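L-fuculose phosphate aldolase (Streptococcus pneumoniae, PDB 4C24) is a zinc-binding member of the class II aldolase and adducin family, found here as an assembly of four chains. Local coordinates at residues K10-L13 with I14-K18; S77-W80 with Y81-L84; L84-Y87 with Q88-D92; V176-V179 with E180-A183. All coordinates share one frame; numbering follows the deposited sequence. Where two conformers were deposited one is given.

Contact 1: residues K10-L13 with I14-K18; sequences KQEL and IKYGK
Helix 7-22, near the start of the chain, carries Glu12 and Tyr16 one turn apart, with their side chains running alongside each other in the same direction. The touching group is the Glu12 CG methylene: it lies in the plane of the Tyr16 ring, at its edge, 3.6 Å from Tyr16 CE2. With Glu12 CG anti to the backbone N (chi1 -166°) and the rest of the chain extended, the carboxylate is carried on past this edge, where Glu12 OE2 stands 3.9 Å from Tyr16 CE2. The carboxylate and ring planes are turned 66° against each other. Near the same plane, Glu12 O approaches Tyr16 CD2 at 3.3 Å, so main chain and side chain of one residue both border the ring. That carbonyl also takes the hydrogen bond of Tyr16 N, 3.0 Å from Glu12 O and nearly straight at 169°. It is one of four successive alpha-helical bonds, the others being Ile14 N to Lys10 O, Lys15 N to Gln11 O and Gly17 N to Leu13 O at 3.0 Å. One side of the helix packs inward, where Leu13 and Tyr16 touch Leu33 of strand 32-37 and Leu169 at the start of helix 169-192. Lys15, like Gln11, is exposed; Lys15 CB rests 3.4 Å from Glu12 O. Lys10 points away from the following turn and makes a salt bridge with Glu71.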
loop_
_atom_site.group_PDB
_atom_site.type_symbol
_atom_site.label_atom_id
_atom_site.label_comp_id
_atom_site.label_asym_id
_atom_site.label_seq_id
_atom_site.Cartn_x
_atom_site.Cartn_y
_atom_site.Cartn_z
ATOM N N LYS A 10 -17.840 -15.516 20.946
ATOM C CA LYS A 10 -16.601 -16.172 20.538
ATOM C C LYS A 10 -16.372 -16.115 19.025
ATOM O O LYS A 10 -15.275 -15.795 18.543
ATOM C CB LYS A 10 -16.560 -17.607 21.051
ATOM C CG LYS A 10 -16.543 -17.713 22.571
ATOM C CD LYS A 10 -16.476 -19.168 22.992
ATOM C CE LYS A 10 -16.338 -19.298 24.500
ATOM N NZ LYS A 10 -16.243 -20.730 24.905
ATOM N N GLN A 11 -17.430 -16.417 18.278
ATOM C CA GLN A 11 -17.369 -16.379 16.829
ATOM C C GLN A 11 -17.069 -14.977 16.345
ATOM O O GLN A 11 -16.340 -14.806 15.353
ATOM C CB GLN A 11 -18.693 -16.821 16.225
ATOM C CG GLN A 11 -19.026 -18.278 16.445
ATOM C CD GLN A 11 -20.471 -18.566 16.088
ATOM O OE1 GLN A 11 -21.386 -17.919 16.595
ATOM N NE2 GLN A 11 -20.679 -19.517 15.189
ATOM N N GLU A 12 -17.652 -13.989 17.033
ATOM C CA GLU A 12 -17.459 -12.593 16.673
ATOM C C GLU A 12 -16.017 -12.159 16.888
ATOM O O GLU A 12 -15.456 -11.469 16.035
ATOM C CB GLU A 12 -18.452 -11.660 17.360
ATOM C CG GLU A 12 -18.493 -10.267 16.740
ATOM C CD GLU A 12 -19.508 -9.336 17.381
ATOM O OE1 GLU A 12 -19.560 -9.254 18.631
ATOM O OE2 GLU A 12 -20.249 -8.674 16.628
ATOM N N LEU A 13 -15.393 -12.586 17.980
ATOM C CA LEU A 13 -13.956 -12.314 18.171
ATOM C C LEU A 13 -13.124 -12.842 17.020
ATOM O O LEU A 13 -12.242 -12.179 16.520
ATOM C CB LEU A 13 -13.453 -12.910 19.473
ATOM C CG LEU A 13 -13.959 -12.217 20.713
ATOM C CD1 LEU A 13 -13.672 -13.067 21.918
ATOM C CD2 LEU A 13 -13.284 -10.865 20.899
ATOM N N ILE A 14 -13.438 -14.053 16.574
ATOM C CA ILE A 14 -12.746 -14.672 15.455
ATOM C C ILE A 14 -12.946 -13.876 14.172
ATOM O O ILE A 14 -11.989 -13.622 13.439
ATOM C CB ILE A 14 -13.237 -16.118 15.268
ATOM C CG1 ILE A 14 -12.994 -16.890 16.552
ATOM C CG2 ILE A 14 -12.543 -16.790 14.088
ATOM C CD1 ILE A 14 -11.564 -16.823 16.991
ATOM N N LYS A 15 -14.192 -13.473 13.916
ATOM C CA LYS A 15 -14.539 -12.687 12.742
ATOM C C LYS A 15 -13.704 -11.402 12.683
ATOM O O LYS A 15 -13.068 -11.129 11.662
ATOM C CB LYS A 15 -16.023 -12.341 12.767
ATOM C CG LYS A 15 -16.511 -11.490 11.607
ATOM C CD LYS A 15 -17.935 -11.022 11.873
ATOM C CE LYS A 15 -18.312 -9.787 11.063
ATOM N NZ LYS A 15 -18.537 -10.098 9.625
ATOM N N TYR A 16 -13.689 -10.642 13.780
ATOM C CA TYR A 16 -12.962 -9.360 13.787
ATOM C C TYR A 16 -11.455 -9.489 13.778
ATOM O O TYR A 16 -10.787 -8.625 13.228
ATOM C CB TYR A 16 -13.484 -8.429 14.878
ATOM C CG TYR A 16 -14.796 -7.823 14.442
ATOM C CD1 TYR A 16 -14.823 -6.723 13.585
ATOM C CD2 TYR A 16 -16.020 -8.408 14.805
ATOM C CE1 TYR A 16 -16.013 -6.168 13.152
ATOM C CE2 TYR A 16 -17.227 -7.861 14.369
ATOM C CZ TYR A 16 -17.218 -6.749 13.531
ATOM O OH TYR A 16 -18.398 -6.195 13.089
ATOM N N GLY A 17 -10.933 -10.548 14.377
ATOM C CA GLY A 17 -9.532 -10.953 14.241
ATOM C C GLY A 17 -9.156 -11.072 12.787
ATOM O O GLY A 17 -8.203 -10.456 12.318
ATOM N N LYS A 18 -9.937 -11.856 12.046
ATOM C CA LYS A 18 -9.728 -11.991 10.633
ATOM C C LYS A 18 -9.839 -10.664 9.895
ATOM O O LYS A 18 -9.027 -10.400 9.012
ATOM C CB LYS A 18 -10.718 -13.002 10.051
ATOM C CG LYS A 18 -10.499 -14.385 10.596
ATOM C CD LYS A 18 -11.543 -15.315 10.018
ATOM C CE LYS A 18 -11.197 -16.721 10.410
ATOM N NZ LYS A 18 -12.058 -17.653 9.637
#

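Contact 2: residues S77-W80 with Y81-L84; sequences SSEW and YMHL. With SO4 (sulfate ion), chain E.
A sulfate ion, probably from the crystallisation liquor, sits just before the N-terminus of helix 80-89, where Glu79, at the N-cap position, and Trp80, the first helical residue, meet Tyr81-Leu84. Glu79 O accepts His83 N at 3.2 Å, and Trp80 O accepts Leu84 N at 2.9 Å. The indole leans forward along the first turn, its CG held between the backbone N and the carbonyl carbon (chi1 67°). This sets one ring face on Tyr81: Tyr81 CB stands 3.8 Å from the centroid of the Trp80 six-membered ring, 10° off the normal, a CH-pi contact. Leu84 CD2 comes instead to the indole edge, in plane, 3.7 Å from Trp80 CZ3. On another side of the helix the Met82 methyl, CE, lies 3.7 Å from Glu79 CB. The His83 ring is fixed by Ser34 and Asn32, while the Glu79 side chain lies about 4 Å from the bound zinc ion. Before the helix, Ser77 OG accepts Glu79 N, an ST turn within a type I turn, and donates to sulfate O4 at 2.7 Å. Ser78 N meets sulfate O1 at 2.8 Å and almost straight (177°), joined there by Ser78 OG. Asn32, Ser48 and Gly49 complete the grip, consistent with an anion site made of hydroxyls, backbone N-H groups and an Asn amide, just ahead of a helix N-terminus.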
loop_
_atom_site.group_PDB
_atom_site.type_symbol
_atom_site.label_atom_id
_atom_site.label_comp_id
_atom_site.label_asym_id
_atom_site.label_seq_id
_atom_site.Cartn_x
_atom_site.Cartn_y
_atom_site.Cartn_z
ATOM N N SER A 77 -4.317 -14.164 25.686
ATOM C CA SER A 77 -3.443 -13.086 25.179
ATOM C C SER A 77 -2.545 -12.567 26.298
ATOM O O SER A 77 -3.018 -12.374 27.418
ATOM C CB SER A 77 -4.290 -11.929 24.707
ATOM O OG SER A 77 -3.475 -10.796 24.444
ATOM N N SER A 78 -1.275 -12.302 25.979
ATOM C CA SER A 78 -0.369 -11.714 26.987
ATOM C C SER A 78 -0.901 -10.371 27.478
ATOM O O SER A 78 -0.519 -9.931 28.569
ATOM C CB SER A 78 1.043 -11.509 26.441
ATOM O OG SER A 78 1.032 -10.698 25.291
ATOM N N GLU A 79 -1.784 -9.738 26.718
ATOM C CA GLU A 79 -2.308 -8.408 27.095
ATOM C C GLU A 79 -3.649 -8.448 27.837
ATOM O O GLU A 79 -4.369 -7.450 27.917
ATOM C CB GLU A 79 -2.403 -7.492 25.868
ATOM C CG GLU A 79 -1.077 -7.289 25.157
ATOM C CD GLU A 79 -0.046 -6.474 25.942
ATOM O OE1 GLU A 79 -0.225 -6.153 27.144
ATOM O OE2 GLU A 79 0.981 -6.200 25.308
ATOM N N TRP A 80 -4.017 -9.640 28.340
ATOM C CA TRP A 80 -5.312 -9.795 28.946
ATOM C C TRP A 80 -5.614 -8.810 30.045
ATOM O O TRP A 80 -6.741 -8.364 30.159
ATOM C CB TRP A 80 -5.512 -11.243 29.437
ATOM C CG TRP A 80 -4.604 -11.598 30.590
ATOM C CD1 TRP A 80 -3.366 -12.180 30.522
ATOM C CD2 TRP A 80 -4.857 -11.365 31.989
ATOM N NE1 TRP A 80 -2.818 -12.297 31.788
ATOM C CE2 TRP A 80 -3.701 -11.805 32.705
ATOM C CE3 TRP A 80 -5.917 -10.784 32.696
ATOM C CZ2 TRP A 80 -3.602 -11.709 34.105
ATOM C CZ3 TRP A 80 -5.825 -10.694 34.082
ATOM C CH2 TRP A 80 -4.672 -11.160 34.773
ATOM N N TYR A 81 -4.583 -8.402 30.807
ATOM C CA TYR A 81 -4.835 -7.478 31.891
ATOM C C TYR A 81 -4.992 -6.039 31.404
ATOM O O TYR A 81 -5.799 -5.279 31.958
ATOM C CB TYR A 81 -3.794 -7.638 32.985
ATOM C CG TYR A 81 -4.037 -6.766 34.187
ATOM C CD1 TYR A 81 -5.229 -6.810 34.915
ATOM C CD2 TYR A 81 -3.048 -5.889 34.604
ATOM C CE1 TYR A 81 -5.439 -6.015 36.028
ATOM C CE2 TYR A 81 -3.250 -5.075 35.696
ATOM C CZ TYR A 81 -4.427 -5.122 36.409
ATOM O OH TYR A 81 -4.640 -4.328 37.491
ATOM N N MET A 82 -4.340 -5.717 30.290
ATOM C CA MET A 82 -4.586 -4.419 29.671
ATOM C C MET A 82 -6.045 -4.279 29.235
ATOM O O MET A 82 -6.657 -3.240 29.372
ATOM C CB MET A 82 -3.622 -4.178 28.519
ATOM C CG MET A 82 -3.928 -2.926 27.741
ATOM S SD MET A 82 -2.590 -2.417 26.649
ATOM C CE MET A 82 -2.603 -3.817 25.521
ATOM N N HIS A 83 -6.648 -5.379 28.747
ATOM C CA HIS A 83 -8.063 -5.321 28.435
ATOM C C HIS A 83 -8.924 -5.313 29.681
ATOM O O HIS A 83 -9.812 -4.460 29.838
ATOM C CB HIS A 83 -8.482 -6.587 27.619
ATOM C CG HIS A 83 -7.924 -6.640 26.231
ATOM N ND1 HIS A 83 -8.718 -6.622 25.099
ATOM C CD2 HIS A 83 -6.638 -6.664 25.788
ATOM C CE1 HIS A 83 -7.952 -6.687 24.024
ATOM N NE2 HIS A 83 -6.680 -6.675 24.412
ATOM N N LEU A 84 -8.651 -6.254 30.589
ATOM C CA LEU A 84 -9.469 -6.419 31.775
ATOM C C LEU A 84 -9.566 -5.154 32.641
ATOM O O LEU A 84 -10.645 -4.804 33.115
ATOM C CB LEU A 84 -8.970 -7.599 32.588
ATOM C CG LEU A 84 -9.874 -8.057 33.731
ATOM C CD1 LEU A 84 -11.261 -8.500 33.235
ATOM C CD2 LEU A 84 -9.186 -9.138 34.556
HETATM S S SO4 E . -0.800 -12.065 22.150
HETATM O O1 SO4 E . -0.363 -12.763 23.378
HETATM O O2 SO4 E . -0.016 -10.828 22.068
HETATM O O3 SO4 E . -0.497 -13.011 21.058
HETATM O O4 SO4 E . -2.236 -11.714 22.208
HETATM O O HOH W 1 -1.713 -8.319 30.548
#

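Contact 3: residues L84-Y87 with Q88-D92; sequences LIQY and QTRDD
Leu84-Tyr87 and Gln88-Asp92 form the last turns of helix 80-89 and its C-terminal exit. Gln88 N still makes an alpha-helical bond to Leu84 O, 2.9 Å, but Thr89 N turns to Gln86 O, three residues back, at 3.1 Å and from above the carbonyl plane. Gln86 O also receives a weak bond from Arg90 N, where the chain leaves helical geometry. The Thr89 hydroxyl reaches back too: with OG1 set between backbone N and carbonyl carbon (chi1 59°), it donates to Ile85 O at 2.8 Å. Gln88 lays its amide across the preceding turn, NE2 3.7 Å from Leu84 CG and OE1 3.8 Å from Ile85 CG1; NE2 is bonded to Ile65 O. Gln86 and Arg90 run alongside, pointing the same way, with Gln86 OE1 3.5 Å from Arg90 CD and a water joining OE1 to Arg90 NH1. Main-chain oxygens of Met149 and Arg152 accept from the guanidinium, tying the helix exit to the end of helix 139-149 and the loop beyond it. Arg90 grips Asp92 side-on in a salt bridge, NE meeting the syn lone pair of OD1 at 3.0 Å, while Arg90 NH2 bonds to Asp92 OD2.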
loop_
_atom_site.group_PDB
_atom_site.type_symbol
_atom_site.label_atom_id
_atom_site.label_comp_id
_atom_site.label_asym_id
_atom_site.label_seq_id
_atom_site.Cartn_x
_atom_site.Cartn_y
_atom_site.Cartn_z
ATOM N N LEU A 84 -8.651 -6.254 30.589
ATOM C CA LEU A 84 -9.469 -6.419 31.775
ATOM C C LEU A 84 -9.566 -5.154 32.641
ATOM O O LEU A 84 -10.645 -4.804 33.115
ATOM C CB LEU A 84 -8.970 -7.599 32.588
ATOM C CG LEU A 84 -9.874 -8.057 33.731
ATOM C CD1 LEU A 84 -11.261 -8.500 33.235
ATOM C CD2 LEU A 84 -9.186 -9.138 34.556
ATOM N N ILE A 85 -8.438 -4.444 32.812
ATOM C CA ILE A 85 -8.465 -3.255 33.665
ATOM C C ILE A 85 -9.362 -2.151 33.083
ATOM O O ILE A 85 -9.955 -1.359 33.820
ATOM C CB ILE A 85 -7.038 -2.748 33.947
ATOM C CG1 ILE A 85 -7.038 -1.857 35.185
ATOM C CG2 ILE A 85 -6.408 -2.080 32.722
ATOM C CD1 ILE A 85 -5.648 -1.369 35.551
ATOM N N GLN A 86 -9.495 -2.114 31.753
ATOM C CA GLN A 86 -10.440 -1.203 31.158
ATOM C C GLN A 86 -11.850 -1.559 31.589
ATOM O O GLN A 86 -12.612 -0.712 31.989
ATOM C CB GLN A 86 -10.323 -1.180 29.637
ATOM C CG GLN A 86 -8.932 -0.836 29.116
ATOM C CD GLN A 86 -8.639 0.667 29.145
ATOM O OE1 GLN A 86 -9.541 1.492 29.313
ATOM N NE2 GLN A 86 -7.383 1.020 28.889
ATOM N N TYR A 87 -12.207 -2.844 31.476
ATOM C CA TYR A 87 -13.550 -3.212 31.844
ATOM C C TYR A 87 -13.853 -2.994 33.327
ATOM O O TYR A 87 -14.985 -2.699 33.699
ATOM C CB TYR A 87 -13.788 -4.665 31.487
ATOM C CG TYR A 87 -13.681 -4.963 30.024
ATOM C CD1 TYR A 87 -14.359 -4.201 29.089
ATOM C CD2 TYR A 87 -12.847 -5.998 29.571
ATOM C CE1 TYR A 87 -14.282 -4.498 27.732
ATOM C CE2 TYR A 87 -12.745 -6.300 28.212
ATOM C CZ TYR A 87 -13.474 -5.567 27.297
ATOM O OH TYR A 87 -13.384 -5.859 25.951
ATOM N N GLN A 88 -12.826 -3.134 34.167
ATOM C CA GLN A 88 -12.923 -2.895 35.602
ATOM C C GLN A 88 -13.157 -1.442 35.944
ATOM O O GLN A 88 -13.695 -1.162 36.997
ATOM C CB GLN A 88 -11.629 -3.308 36.292
ATOM C CG GLN A 88 -11.398 -4.809 36.351
ATOM C CD GLN A 88 -10.031 -5.168 36.881
ATOM O OE1 GLN A 88 -9.195 -4.283 37.093
ATOM N NE2 GLN A 88 -9.783 -6.448 37.099
ATOM N N THR A 89 -12.725 -0.531 35.073
ATOM C CA THR A 89 -12.682 0.890 35.448
ATOM C C THR A 89 -13.610 1.774 34.616
ATOM O O THR A 89 -13.796 2.959 34.932
ATOM C CB THR A 89 -11.229 1.444 35.359
ATOM O OG1 THR A 89 -10.729 1.286 34.031
ATOM C CG2 THR A 89 -10.298 0.734 36.333
ATOM N N ARG A 90 -14.177 1.204 33.547
ATOM C CA ARG A 90 -15.024 1.922 32.608
ATOM C C ARG A 90 -16.269 1.117 32.312
ATOM O O ARG A 90 -16.155 -0.044 31.937
ATOM C CB ARG A 90 -14.284 2.093 31.291
ATOM C CG ARG A 90 -12.943 2.743 31.478
ATOM C CD ARG A 90 -12.432 3.249 30.178
ATOM N NE ARG A 90 -13.356 4.084 29.409
ATOM C CZ ARG A 90 -12.898 5.028 28.593
ATOM N NH1 ARG A 90 -11.592 5.241 28.550
ATOM N NH2 ARG A 90 -13.715 5.753 27.853
ATOM N N ASP A 91 -17.422 1.760 32.478
ATOM C CA ASP A 91 -18.710 1.131 32.192
ATOM C C ASP A 91 -19.152 1.329 30.733
ATOM O O ASP A 91 -20.134 0.709 30.288
ATOM C CB ASP A 91 -19.785 1.649 33.162
ATOM C CG ASP A 91 -19.907 3.173 33.153
ATOM O OD1 ASP A 91 -19.167 3.833 32.393
ATOM O OD2 ASP A 91 -20.745 3.713 33.910
ATOM N N ASP A 92 -18.453 2.204 30.013
ATOM C CA ASP A 92 -18.816 2.583 28.648
ATOM C C ASP A 92 -18.130 1.787 27.539
ATOM O O ASP A 92 -18.323 2.084 26.354
ATOM C CB ASP A 92 -18.585 4.093 28.429
ATOM C CG ASP A 92 -17.124 4.522 28.626
ATOM O OD1 ASP A 92 -16.358 3.845 29.341
ATOM O OD2 ASP A 92 -16.746 5.586 28.075
HETATM O O HOH W 2 -9.437 4.083 30.425
#

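Contact 4: residues V176-V179 with E180-A183; sequences VEEV and EYCA
In Glu178, CG is anti to the backbone N and the chain then bends (chi2 56°), while Tyr181 also sends its ring anti to its own N (chi1 171°); the two side chains therefore lie side by side, pointing the same way. In the Glu178 conformer described, OE2 stands 3.6 Å from Tyr181 CD2, with carboxylate and ring planes 47° apart; this approach holds for one of two conformers and is doubtful. Beneath them the main chain is regular alpha-helix, part of the long helix 169-192. Glu180 N bonds to Val176 O at 2.9 Å, Tyr181 N to Glu177 O at 3.0 Å, Cys182 N to Glu178 O and Ala183 N to Val179 O both at 2.8 Å. This helix lines a subunit interface: Tyr181 OH is hydrogen-bonded to Thr101 O of the second subunit and the ring packs on zinc ligand His100 of that subunit, while His118 of its own chain meets it edge-to-face. Glu180, buried, leaves the helix in another direction, its CB 3.3 Å from Val176 O. Its carboxylate accepts bonds from the backbone N atoms of Tyr103 and Ala104, which start helix 103-110, and from Thr101 OG1 of the same chain.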
loop_
_atom_site.group_PDB
_atom_site.type_symbol
_atom_site.label_atom_id
_atom_site.label_comp_id
_atom_site.label_asym_id
_atom_site.label_seq_id
_atom_site.Cartn_x
_atom_site.Cartn_y
_atom_site.Cartn_z
ATOM N N VAL A 176 -10.459 1.628 15.495
ATOM C CA VAL A 176 -9.094 1.294 15.117
ATOM C C VAL A 176 -8.844 1.780 13.688
ATOM O O VAL A 176 -7.848 2.434 13.377
ATOM C CB VAL A 176 -8.762 -0.220 15.236
ATOM C CG1 VAL A 176 -7.396 -0.518 14.616
ATOM C CG2 VAL A 176 -8.779 -0.672 16.691
ATOM N N GLU A 177 -9.766 1.462 12.800
ATOM C CA GLU A 177 -9.618 1.858 11.427
ATOM C C GLU A 177 -9.514 3.360 11.260
ATOM O O GLU A 177 -8.656 3.834 10.512
ATOM C CB GLU A 177 -10.805 1.329 10.631
ATOM C CG GLU A 177 -10.691 1.461 9.136
ATOM C CD GLU A 177 -11.830 0.735 8.467
ATOM O OE1 GLU A 177 -12.952 1.269 8.494
ATOM O OE2 GLU A 177 -11.587 -0.369 7.952
ATOM N N GLU A 178 -10.394 4.093 11.934
ATOM C CA GLU A 178 -10.442 5.538 11.801
ATOM C C GLU A 178 -9.246 6.205 12.461
ATOM O O GLU A 178 -8.678 7.148 11.901
ATOM C CB GLU A 178 -11.735 6.093 12.375
ATOM C CG GLU A 178 -12.151 7.386 11.714
ATOM C CD GLU A 178 -12.289 7.251 10.204
ATOM O OE1 GLU A 178 -12.710 6.182 9.706
ATOM O OE2 GLU A 178 -11.972 8.224 9.508
ATOM N N VAL A 179 -8.862 5.732 13.636
ATOM C CA VAL A 179 -7.658 6.298 14.291
ATOM C C VAL A 179 -6.415 6.014 13.450
ATOM O O VAL A 179 -5.556 6.882 13.285
ATOM C CB VAL A 179 -7.478 5.799 15.726
ATOM C CG1 VAL A 179 -6.134 6.267 16.295
ATOM C CG2 VAL A 179 -8.642 6.284 16.580
ATOM N N GLU A 180 -6.302 4.826 12.866
ATOM C CA GLU A 180 -5.163 4.559 12.000
ATOM C C GLU A 180 -5.183 5.520 10.781
ATOM O O GLU A 180 -4.122 6.067 10.394
ATOM C CB GLU A 180 -5.147 3.075 11.577
ATOM C CG GLU A 180 -4.084 2.729 10.518
ATOM C CD GLU A 180 -2.632 3.120 10.861
ATOM O OE1 GLU A 180 -2.298 3.147 12.045
ATOM O OE2 GLU A 180 -1.811 3.275 9.930
ATOM N N TYR A 181 -6.363 5.778 10.212
ATOM C CA TYR A 181 -6.475 6.666 9.077
ATOM C C TYR A 181 -6.044 8.076 9.485
ATOM O O TYR A 181 -5.281 8.709 8.757
ATOM C CB TYR A 181 -7.913 6.651 8.558
ATOM C CG TYR A 181 -8.218 7.688 7.518
ATOM C CD1 TYR A 181 -7.895 7.478 6.192
ATOM C CD2 TYR A 181 -8.859 8.887 7.867
ATOM C CE1 TYR A 181 -8.174 8.431 5.222
ATOM C CE2 TYR A 181 -9.142 9.854 6.918
ATOM C CZ TYR A 181 -8.812 9.625 5.591
ATOM O OH TYR A 181 -9.090 10.583 4.646
ATOM N N CYS A 182 -6.554 8.531 10.615
ATOM C CA CYS A 182 -6.230 9.882 11.100
ATOM C C CYS A 182 -4.745 9.967 11.382
ATOM O O CYS A 182 -4.125 11.018 11.084
ATOM C CB CYS A 182 -7.034 10.242 12.341
ATOM S SG CYS A 182 -8.757 10.587 11.964
ATOM N N ALA A 183 -4.168 8.925 11.973
ATOM C CA ALA A 183 -2.720 8.944 12.259
ATOM C C ALA A 183 -1.939 9.087 10.977
ATOM O O ALA A 183 -0.946 9.816 10.887
ATOM C CB ALA A 183 -2.287 7.700 13.022
#

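All four contacts are local, on or at the ends of helices. Contacts 2 and 3 are consecutive on helix 80-89 and share Leu84, their centres about 12 Å apart: the first is a buried N-terminus beside sulfate and zinc, the second a more exposed exit where a salt bridge within it, a threonine hydroxyl and a bridging water add to the main-chain bonds. Contact 1, partly buried on helix 7-22, its centre about 17 Å from that of contact 2, relies on packing and main-chain bonds. Contact 4, buried, sits across the chain's centre from contacts 2 and 3. It alone touches another subunit; Glu180 is hydrogen-bonded to helix 103-110, and Glu178 weakly to the second subunit.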